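Local coordinates for major capsid protein P2 (Pseudoalteromonas phage pm2, PDB 2VVF), which builds the protein capsid of the virion as its major component, a homotrimer whose subunits carry the double jelly-roll fold, at residues 34-39 against 60-65; 118-123 against 127-132. All coordinates share one frame; numbering follows the deposited sequence.

How the contacts relate
Contacts 1 and 2 lie side by side in the N-terminal jelly roll, their centres about 7 Å apart. They share one sheet, in which strands 28-37 and 128-136 are antiparallel neighbours. Probable backbone bonds from Arg35 N to Ser130 O and from Ser37 N to Lys128 O join them, and Tyr36 packs on Leu129. From this sheet contact 1 reaches the turn that leads into helix 63-71, whereas contact 2 reaches strand 114-120 in the facing sheet. Both are apolar across the gap. Contact 1 is small and its two leucines are buried. Contact 2 buries more area but is only partly buried, and it runs from the core toward a turn.

Contact 1: 34-39 against 60-65; sequences LRYSGV and KTLNDL
Leu62 meets Leu34 and Tyr36 through the end of its side chain. The side chain leaves the backbone toward strand 28-37, with CB itself well back. CG lies anti to the backbone N (chi1 -157°), and this carries the fork across the gap. CD2 is the main touching atom. It lies 3.8 Å from Leu34 CD2, and the two leucines cross at a slant. The same Leu62 CD2 comes within 4.5 Å of Tyr36 CD1, reaching the ring obliquely. The other branch, CD1, lies 4.3 Å from Leu34 CD2 and 4.0 Å from Leu65 CD2, three residues on. Val81 of strand 80-84 adds a further apolar neighbour to Leu62.

In the jelly roll of the N-terminal half, the chain turns a corner at Lys60, leaving strand 54-59 of one sheet for helix 63-71, before it joins the other sheet at strand 80-84. Leu34 and Tyr36 lie two residues apart on strand 28-37 of that other sheet, on the same face, and both point toward 60-65. Thr61 shapes the turn into the helix. Its OG1 accepts a capping bond from Asn63 N at 3.1 Å, bent to 142° at the hydrogen. Further along, Asp64 OD2 forms a salt bridge with Lys178 NZ in the C-terminal half of the chain.

Contact 2: 118-123 against 127-132; sequences FDIDEA and PKLSAI
Leu129 points its CD1 methyl at two side chains of strand 114-120, Phe118 and Ile120. The phenyl ring and the leucine approach from opposite directions. Leu129 CD1 lies 3.9 Å from Phe118 CE2 and 4.1 Å from Phe118 CZ, so it touches the far end of the ring. Its approach to the ring plane is oblique. The side chain of Phe118 sets out toward 127-132, with CG between the backbone N and the carbonyl carbon (chi1 60°), and this brings the CE2-CZ end of the ring to Leu129.

Ile120 meets the same methyl differently. Its CG1 branch is extended (chi2 -177°), and CD1 reaches Leu129 CD1 tip to tip at 3.9 Å. Ile120 CD1 and Phe118 CE2 are themselves 4.2 Å apart. The three groups therefore form a compact triangle, with the leucine methyl facing both neighbours.

The second branch of Ile120 serves another partner. CG2 lies 4.0 Å from Pro127 CB, and Pro127 CG is only slightly farther away. Here the side chains cross at an angle instead of meeting head on. Ile120 thus spreads its two branches over two residues of 127-132. Val13, in a loop, packs on Ile120, Pro127 and Leu129 alike.

Beyond Ile120 the chain turns back toward Pro127. Asp121 OD2 accepts from Ala123 N at 2.9 Å, an Asx turn, with the donor well above the carboxylate plane.

Strands 114-120 and 128-136 belong to different sheets, and the short link between them passes from one to the other. Apolar side chains meeting between two facing antiparallel sheets are typical of the jelly-roll sandwich, here the N-terminal one of the two in this capsid protein.

Contact 1: 34-39 against 60-65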
loop_
_atom_site.group_PDB
_atom_site.type_symbol
_atom_site.label_atom_id
_atom_site.label_comp_id
_atom_site.label_asym_id
_atom_site.label_seq_id
_atom_site.Cartn_x
_atom_site.Cartn_y
_atom_site.Cartn_z
ATOM N N LEU A 34 -9.773 20.047 9.257
ATOM C CA LEU A 34 -9.870 21.178 10.168
ATOM C C LEU A 34 -8.527 21.872 10.361
ATOM O O LEU A 34 -7.593 21.296 10.917
ATOM C CB LEU A 34 -10.437 20.737 11.521
ATOM C CG LEU A 34 -10.511 21.814 12.608
ATOM C CD1 LEU A 34 -11.535 22.878 12.246
ATOM C CD2 LEU A 34 -10.829 21.193 13.961
ATOM N N ARG A 35 -8.442 23.114 9.900
ATOM C CA ARG A 35 -7.225 23.903 10.034
ATOM C C ARG A 35 -7.291 24.706 11.328
ATOM O O ARG A 35 -8.315 25.309 11.640
ATOM C CB ARG A 35 -7.065 24.840 8.833
ATOM C CG ARG A 35 -5.753 25.609 8.811
ATOM C CD ARG A 35 -5.587 26.380 7.511
ATOM N NE ARG A 35 -5.143 25.524 6.413
ATOM C CZ ARG A 35 -3.939 24.968 6.338
ATOM N NH1 ARG A 35 -3.051 25.171 7.300
ATOM N NH2 ARG A 35 -3.621 24.208 5.301
ATOM N N TYR A 36 -6.203 24.694 12.090
ATOM C CA TYR A 36 -6.158 25.404 13.362
ATOM C C TYR A 36 -4.868 26.194 13.535
ATOM O O TYR A 36 -3.815 25.815 13.021
ATOM C CB TYR A 36 -6.314 24.421 14.523
ATOM C CG TYR A 36 -5.195 23.404 14.609
ATOM C CD1 TYR A 36 -5.305 22.165 13.987
ATOM C CD2 TYR A 36 -4.018 23.693 15.291
ATOM C CE1 TYR A 36 -4.277 21.237 14.050
ATOM C CE2 TYR A 36 -2.984 22.772 15.356
ATOM C CZ TYR A 36 -3.119 21.546 14.737
ATOM O OH TYR A 36 -2.093 20.630 14.805
ATOM N N SER A 37 -4.961 27.288 14.281
ATOM C CA SER A 37 -3.814 28.140 14.565
ATOM C C SER A 37 -4.157 29.037 15.750
ATOM O O SER A 37 -5.322 29.370 15.967
ATOM C CB SER A 37 -3.442 28.978 13.339
ATOM O OG SER A 37 -4.196 30.176 13.283
ATOM N N GLY A 38 -3.146 29.402 16.530
ATOM C CA GLY A 38 -3.359 30.235 17.707
ATOM C C GLY A 38 -3.951 29.390 18.833
ATOM O O GLY A 38 -4.463 29.915 19.822
ATOM N N VAL A 39 -3.876 28.074 18.667
ATOM C CA VAL A 39 -4.392 27.136 19.657
ATOM C C VAL A 39 -3.794 25.754 19.414
ATOM O O VAL A 39 -3.509 25.387 18.276
ATOM C CB VAL A 39 -5.936 27.080 19.630
ATOM C CG1 VAL A 39 -6.431 26.485 18.316
ATOM C CG2 VAL A 39 -6.460 26.280 20.808
ATOM N N LYS A 60 -11.593 13.505 23.902
ATOM C CA LYS A 60 -11.293 14.354 25.054
ATOM C C LYS A 60 -10.687 15.665 24.565
ATOM O O LYS A 60 -11.047 16.742 25.032
ATOM C CB LYS A 60 -10.323 13.651 26.003
ATOM C CG LYS A 60 -10.546 13.971 27.470
ATOM C CD LYS A 60 -9.706 13.068 28.358
ATOM C CE LYS A 60 -9.169 13.822 29.560
ATOM N NZ LYS A 60 -7.722 13.553 29.780
ATOM N N THR A 61 -9.771 15.555 23.607
ATOM C CA THR A 61 -9.132 16.715 22.992
ATOM C C THR A 61 -8.844 16.407 21.526
ATOM O O THR A 61 -8.851 15.247 21.116
ATOM C CB THR A 61 -7.854 17.147 23.736
ATOM O OG1 THR A 61 -6.720 16.469 23.182
ATOM C CG2 THR A 61 -7.960 16.834 25.217
ATOM N N LEU A 62 -8.606 17.450 20.740
ATOM C CA LEU A 62 -8.325 17.281 19.319
ATOM C C LEU A 62 -7.044 16.484 19.089
ATOM O O LEU A 62 -6.823 15.948 18.005
ATOM C CB LEU A 62 -8.239 18.640 18.621
ATOM C CG LEU A 62 -8.484 18.640 17.113
ATOM C CD1 LEU A 62 -9.878 18.121 16.790
ATOM C CD2 LEU A 62 -8.278 20.034 16.539
ATOM N N ASN A 63 -6.205 16.408 20.116
ATOM C CA ASN A 63 -4.947 15.676 20.025
ATOM C C ASN A 63 -5.181 14.177 19.876
ATOM O O ASN A 63 -4.340 13.459 19.337
ATOM C CB ASN A 63 -4.072 15.947 21.248
ATOM C CG ASN A 63 -2.662 15.420 21.078
ATOM O OD1 ASN A 63 -2.007 15.682 20.071
ATOM N ND2 ASN A 63 -2.192 14.656 22.059
ATOM N N ASP A 64 -6.327 13.712 20.361
ATOM C CA ASP A 64 -6.676 12.302 20.272
ATOM C C ASP A 64 -7.030 11.930 18.835
ATOM O O ASP A 64 -6.900 10.772 18.431
ATOM C CB ASP A 64 -7.834 11.973 21.216
ATOM C CG ASP A 64 -7.366 11.691 22.631
ATOM O OD1 ASP A 64 -7.336 12.638 23.448
ATOM O OD2 ASP A 64 -7.010 10.527 22.920
ATOM N N LEU A 65 -7.467 12.921 18.061
ATOM C CA LEU A 65 -7.802 12.700 16.661
ATOM C C LEU A 65 -6.506 12.640 15.858
ATOM O O LEU A 65 -6.405 11.915 14.866
ATOM C CB LEU A 65 -8.698 13.823 16.134
ATOM C CG LEU A 65 -9.067 13.757 14.648
ATOM C CD1 LEU A 65 -9.907 12.526 14.344
ATOM C CD2 LEU A 65 -9.782 15.022 14.202
#

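Contact 2: 118-123 against 127-132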
loop_
_atom_site.group_PDB
_atom_site.type_symbol
_atom_site.label_atom_id
_atom_site.label_comp_id
_atom_site.label_asym_id
_atom_site.label_seq_id
_atom_site.Cartn_x
_atom_site.Cartn_y
_atom_site.Cartn_z
ATOM N N PHE A 118 -17.259 21.345 20.079
ATOM C CA PHE A 118 -16.004 21.343 20.818
ATOM C C PHE A 118 -15.877 22.627 21.628
ATOM O O PHE A 118 -16.551 23.617 21.347
ATOM C CB PHE A 118 -14.814 21.200 19.862
ATOM C CG PHE A 118 -14.717 22.302 18.844
ATOM C CD1 PHE A 118 -15.366 22.198 17.625
ATOM C CD2 PHE A 118 -13.985 23.449 19.112
ATOM C CE1 PHE A 118 -15.285 23.213 16.690
ATOM C CE2 PHE A 118 -13.899 24.468 18.180
ATOM C CZ PHE A 118 -14.549 24.350 16.968
ATOM N N ASP A 119 -15.010 22.603 22.633
ATOM C CA ASP A 119 -14.788 23.763 23.484
ATOM C C ASP A 119 -13.360 24.277 23.327
ATOM O O ASP A 119 -12.406 23.496 23.330
ATOM C CB ASP A 119 -15.049 23.409 24.950
ATOM C CG ASP A 119 -16.383 22.718 25.155
ATOM O OD1 ASP A 119 -17.360 23.093 24.473
ATOM O OD2 ASP A 119 -16.455 21.800 25.999
ATOM N N ILE A 120 -13.214 25.590 23.190
ATOM C CA ILE A 120 -11.893 26.191 23.058
ATOM C C ILE A 120 -11.371 26.584 24.435
ATOM O O ILE A 120 -12.016 27.342 25.163
ATOM C CB ILE A 120 -11.904 27.394 22.092
ATOM C CG1 ILE A 120 -12.643 27.037 20.801
ATOM C CG2 ILE A 120 -10.481 27.848 21.789
ATOM C CD1 ILE A 120 -12.629 28.141 19.764
ATOM N N ASP A 121 -10.211 26.049 24.802
ATOM C CA ASP A 121 -9.622 26.347 26.103
ATOM C C ASP A 121 -9.445 27.848 26.307
ATOM O O ASP A 121 -9.265 28.603 25.351
ATOM C CB ASP A 121 -8.287 25.622 26.278
ATOM C CG ASP A 121 -7.783 25.668 27.709
ATOM O OD1 ASP A 121 -8.362 24.970 28.567
ATOM O OD2 ASP A 121 -6.810 26.405 27.977
ATOM N N GLU A 122 -9.497 28.270 27.564
ATOM C CA GLU A 122 -9.355 29.678 27.918
ATOM C C GLU A 122 -7.942 30.198 27.667
ATOM O O GLU A 122 -7.747 31.389 27.423
ATOM C CB GLU A 122 -9.724 29.885 29.386
ATOM C CG GLU A 122 -10.473 31.172 29.664
ATOM C CD GLU A 122 -10.849 31.316 31.125
ATOM O OE1 GLU A 122 -11.485 30.388 31.669
ATOM O OE2 GLU A 122 -10.499 32.351 31.731
ATOM N N ALA A 123 -6.961 29.303 27.744
ATOM C CA ALA A 123 -5.563 29.669 27.550
ATOM C C ALA A 123 -5.182 29.852 26.082
ATOM O O ALA A 123 -4.070 30.283 25.774
ATOM C CB ALA A 123 -4.652 28.645 28.211
ATOM N N PRO A 127 -7.059 31.637 18.917
ATOM C CA PRO A 127 -7.714 30.613 18.108
ATOM C C PRO A 127 -8.227 31.066 16.744
ATOM O O PRO A 127 -8.888 32.098 16.618
ATOM C CB PRO A 127 -8.879 30.160 18.993
ATOM C CG PRO A 127 -9.141 31.308 19.894
ATOM C CD PRO A 127 -7.804 31.924 20.154
ATOM N N LYS A 128 -7.928 30.257 15.731
ATOM C CA LYS A 128 -8.367 30.498 14.361
ATOM C C LYS A 128 -8.655 29.130 13.751
ATOM O O LYS A 128 -7.756 28.304 13.617
ATOM C CB LYS A 128 -7.270 31.203 13.559
ATOM C CG LYS A 128 -7.492 32.696 13.373
ATOM C CD LYS A 128 -6.174 33.429 13.187
ATOM C CE LYS A 128 -6.274 34.873 13.651
ATOM N NZ LYS A 128 -5.207 35.723 13.054
ATOM N N LEU A 129 -9.916 28.876 13.423
ATOM C CA LEU A 129 -10.298 27.582 12.874
ATOM C C LEU A 129 -11.177 27.672 11.634
ATOM O O LEU A 129 -12.136 28.443 11.587
ATOM C CB LEU A 129 -10.986 26.727 13.940
ATOM C CG LEU A 129 -10.266 26.590 15.282
ATOM C CD1 LEU A 129 -11.259 26.685 16.431
ATOM C CD2 LEU A 129 -9.495 25.282 15.342
ATOM N N SER A 130 -10.846 26.855 10.641
ATOM C CA SER A 130 -11.603 26.785 9.398
ATOM C C SER A 130 -11.697 25.319 8.995
ATOM O O SER A 130 -10.898 24.496 9.443
ATOM C CB SER A 130 -10.914 27.593 8.296
ATOM O OG SER A 130 -9.560 27.202 8.153
ATOM N N ALA A 131 -12.677 24.989 8.162
ATOM C CA ALA A 131 -12.862 23.607 7.746
ATOM C C ALA A 131 -13.142 23.446 6.258
ATOM O O ALA A 131 -13.794 24.288 5.636
ATOM C CB ALA A 131 -13.961 22.947 8.569
ATOM N N ILE A 132 -12.651 22.344 5.702
ATOM C CA ILE A 132 -12.858 22.011 4.301
ATOM C C ILE A 132 -13.486 20.623 4.255
ATOM O O ILE A 132 -13.121 19.745 5.035
ATOM C CB ILE A 132 -11.536 22.050 3.510
ATOM C CG1 ILE A 132 -11.145 23.495 3.188
ATOM C CG2 ILE A 132 -11.653 21.225 2.232
ATOM C CD1 ILE A 132 -9.747 23.640 2.623
#